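PDB 7BDV: Can2, which binds the second messenger cyclic tetra-adenylate and acts as a dual-specificity nuclease, an ancillary effector that potentiates type III CRISPR defence. Local coordinates for residues Phe87-Leu92 with Asn112-Ile117. Numbering follows the deposited sequence.
Sequences FPNAIL and NHRPII
Arg-114 grips the backbone carbonyl of Ala-90 side-on with two hydrogen bonds. Arg-114 NE lies 3.0 Å from Ala-90 O, in the plane of the carbonyl. Arg-114 NH2 is 3.2 Å from Ala-90 O and sits above that plane, with a more bent N-H...O angle of 141°. The oxygen itself lies at the edge of the guanidinium, near its plane. CG of Arg-114 is anti to its own carbonyl carbon (chi1 -57°), beside the backbone N. The chain bends at chi2 and chi3. The guanidinium lies against the type I turn from Phe-87 to Ala-90. Pro-88 O lies over one face toward the rim, 3.1 Å from Arg-114 NE, but the angle is too poor for a hydrogen bond. Pro-115 CD lies over the opposite face. NH2 also makes a weak hydrogen bond to His-11.

After the turn, 87-92 runs into strand 90-93, which pairs in parallel with strand 116-120. With helix 99-111 they form a beta-alpha-beta unit of the CARF domain, the module that senses cyclic oligoadenylates. Leu-92 N donates to Pro-115 O at 3.1 Å, and Ile-117 N to Leu-92 O at 2.9 Å.

Leu-92 and Ile-116 lie side by side and point the same way, on the sheet face packed by helix 99-111. Leu-92 CD2 and Ile-116 CG2 are 4.1 Å apart. Ile-91 lies on the other face. CD1 of Ile-91 reaches Pro-115 CB (4.0 Å) and Ile-117 CG2, and the Ile-91 side chain crosses those of Pro-115 and Ile-117 at about a right angle.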
# COMPACT_ATOMS: atom_id res chain seq x y z
N PHE A 87 -9.98 32.30 -20.74
CA PHE A 87 -8.82 32.72 -19.90
C PHE A 87 -7.54 32.48 -20.70
O PHE A 87 -6.89 31.44 -20.56
CB PHE A 87 -8.79 31.96 -18.58
CG PHE A 87 -10.09 31.95 -17.82
CD1 PHE A 87 -10.52 33.07 -17.13
CD2 PHE A 87 -10.90 30.82 -17.82
CE1 PHE A 87 -11.73 33.06 -16.44
CE2 PHE A 87 -12.11 30.83 -17.14
CZ PHE A 87 -12.50 31.94 -16.43
N PRO A 88 -7.16 33.43 -21.59
CA PRO A 88 -5.98 33.26 -22.44
C PRO A 88 -4.64 33.24 -21.69
O PRO A 88 -3.68 32.75 -22.25
CB PRO A 88 -6.06 34.46 -23.40
CG PRO A 88 -6.85 35.49 -22.62
CD PRO A 88 -7.88 34.68 -21.86
N ASN A 89 -4.60 33.76 -20.45
CA ASN A 89 -3.38 33.84 -19.62
C ASN A 89 -3.30 32.64 -18.66
O ASN A 89 -2.66 32.77 -17.61
CB ASN A 89 -3.32 35.18 -18.87
CG ASN A 89 -3.46 36.37 -19.79
OD1 ASN A 89 -4.40 37.16 -19.68
ND2 ASN A 89 -2.55 36.49 -20.75
N ALA A 90 -3.93 31.52 -18.99
CA ALA A 90 -4.01 30.32 -18.14
C ALA A 90 -2.60 29.73 -18.02
O ALA A 90 -1.84 29.86 -18.99
CB ALA A 90 -4.99 29.37 -18.73
N ILE A 91 -2.27 29.09 -16.90
CA ILE A 91 -1.06 28.22 -16.72
C ILE A 91 -1.56 26.80 -16.37
O ILE A 91 -2.54 26.70 -15.61
CB ILE A 91 -0.11 28.81 -15.67
CG1 ILE A 91 1.00 27.85 -15.22
CG2 ILE A 91 -0.89 29.30 -14.46
CD1 ILE A 91 2.08 28.53 -14.44
N LEU A 92 -0.92 25.77 -16.92
CA LEU A 92 -1.31 24.35 -16.72
C LEU A 92 -0.32 23.70 -15.76
O LEU A 92 0.89 23.79 -15.99
CB LEU A 92 -1.33 23.61 -18.06
CG LEU A 92 -1.61 22.11 -17.97
CD1 LEU A 92 -3.04 21.87 -17.57
CD2 LEU A 92 -1.31 21.41 -19.29
N ASN A 112 -0.83 26.98 -27.74
CA ASN A 112 -1.11 28.40 -27.37
C ASN A 112 0.07 29.04 -26.63
O ASN A 112 -0.16 30.06 -25.98
CB ASN A 112 -2.37 28.52 -26.52
CG ASN A 112 -3.64 28.30 -27.30
OD1 ASN A 112 -4.28 29.26 -27.71
ND2 ASN A 112 -3.98 27.05 -27.57
N HIS A 113 1.27 28.46 -26.70
CA HIS A 113 2.52 28.99 -26.08
C HIS A 113 2.28 29.40 -24.62
O HIS A 113 2.75 30.50 -24.23
CB HIS A 113 3.08 30.14 -26.94
CG HIS A 113 3.38 29.70 -28.33
ND1 HIS A 113 2.45 29.79 -29.35
CD2 HIS A 113 4.48 29.12 -28.87
CE1 HIS A 113 2.96 29.30 -30.46
NE2 HIS A 113 4.21 28.87 -30.19
N ARG A 114 1.60 28.56 -23.85
CA ARG A 114 1.28 28.81 -22.42
C ARG A 114 2.34 28.15 -21.54
O ARG A 114 2.95 27.15 -21.91
CB ARG A 114 -0.11 28.27 -22.07
CG ARG A 114 -1.26 28.82 -22.89
CD ARG A 114 -1.35 30.34 -22.98
NE ARG A 114 -1.21 30.98 -21.69
CZ ARG A 114 -0.53 32.09 -21.44
NH1 ARG A 114 0.06 32.75 -22.42
NH2 ARG A 114 -0.51 32.53 -20.19
N PRO A 115 2.57 28.72 -20.33
CA PRO A 115 3.38 28.07 -19.32
C PRO A 115 2.77 26.74 -18.83
O PRO A 115 1.55 26.63 -18.62
CB PRO A 115 3.47 29.05 -18.15
CG PRO A 115 2.84 30.35 -18.65
CD PRO A 115 2.07 30.03 -19.91
N ILE A 116 3.63 25.75 -18.64
CA ILE A 116 3.23 24.40 -18.19
C ILE A 116 4.24 23.96 -17.13
O ILE A 116 5.43 23.90 -17.45
CB ILE A 116 3.16 23.39 -19.36
CG1 ILE A 116 2.20 23.85 -20.45
CG2 ILE A 116 2.75 22.03 -18.81
CD1 ILE A 116 2.34 23.08 -21.77
N ILE A 117 3.75 23.65 -15.93
CA ILE A 117 4.59 23.21 -14.79
C ILE A 117 4.31 21.73 -14.49
O ILE A 117 3.23 21.25 -14.77
CB ILE A 117 4.34 24.12 -13.59
CG1 ILE A 117 2.97 23.86 -12.95
CG2 ILE A 117 4.53 25.57 -13.98
CD1 ILE A 117 2.84 24.47 -11.58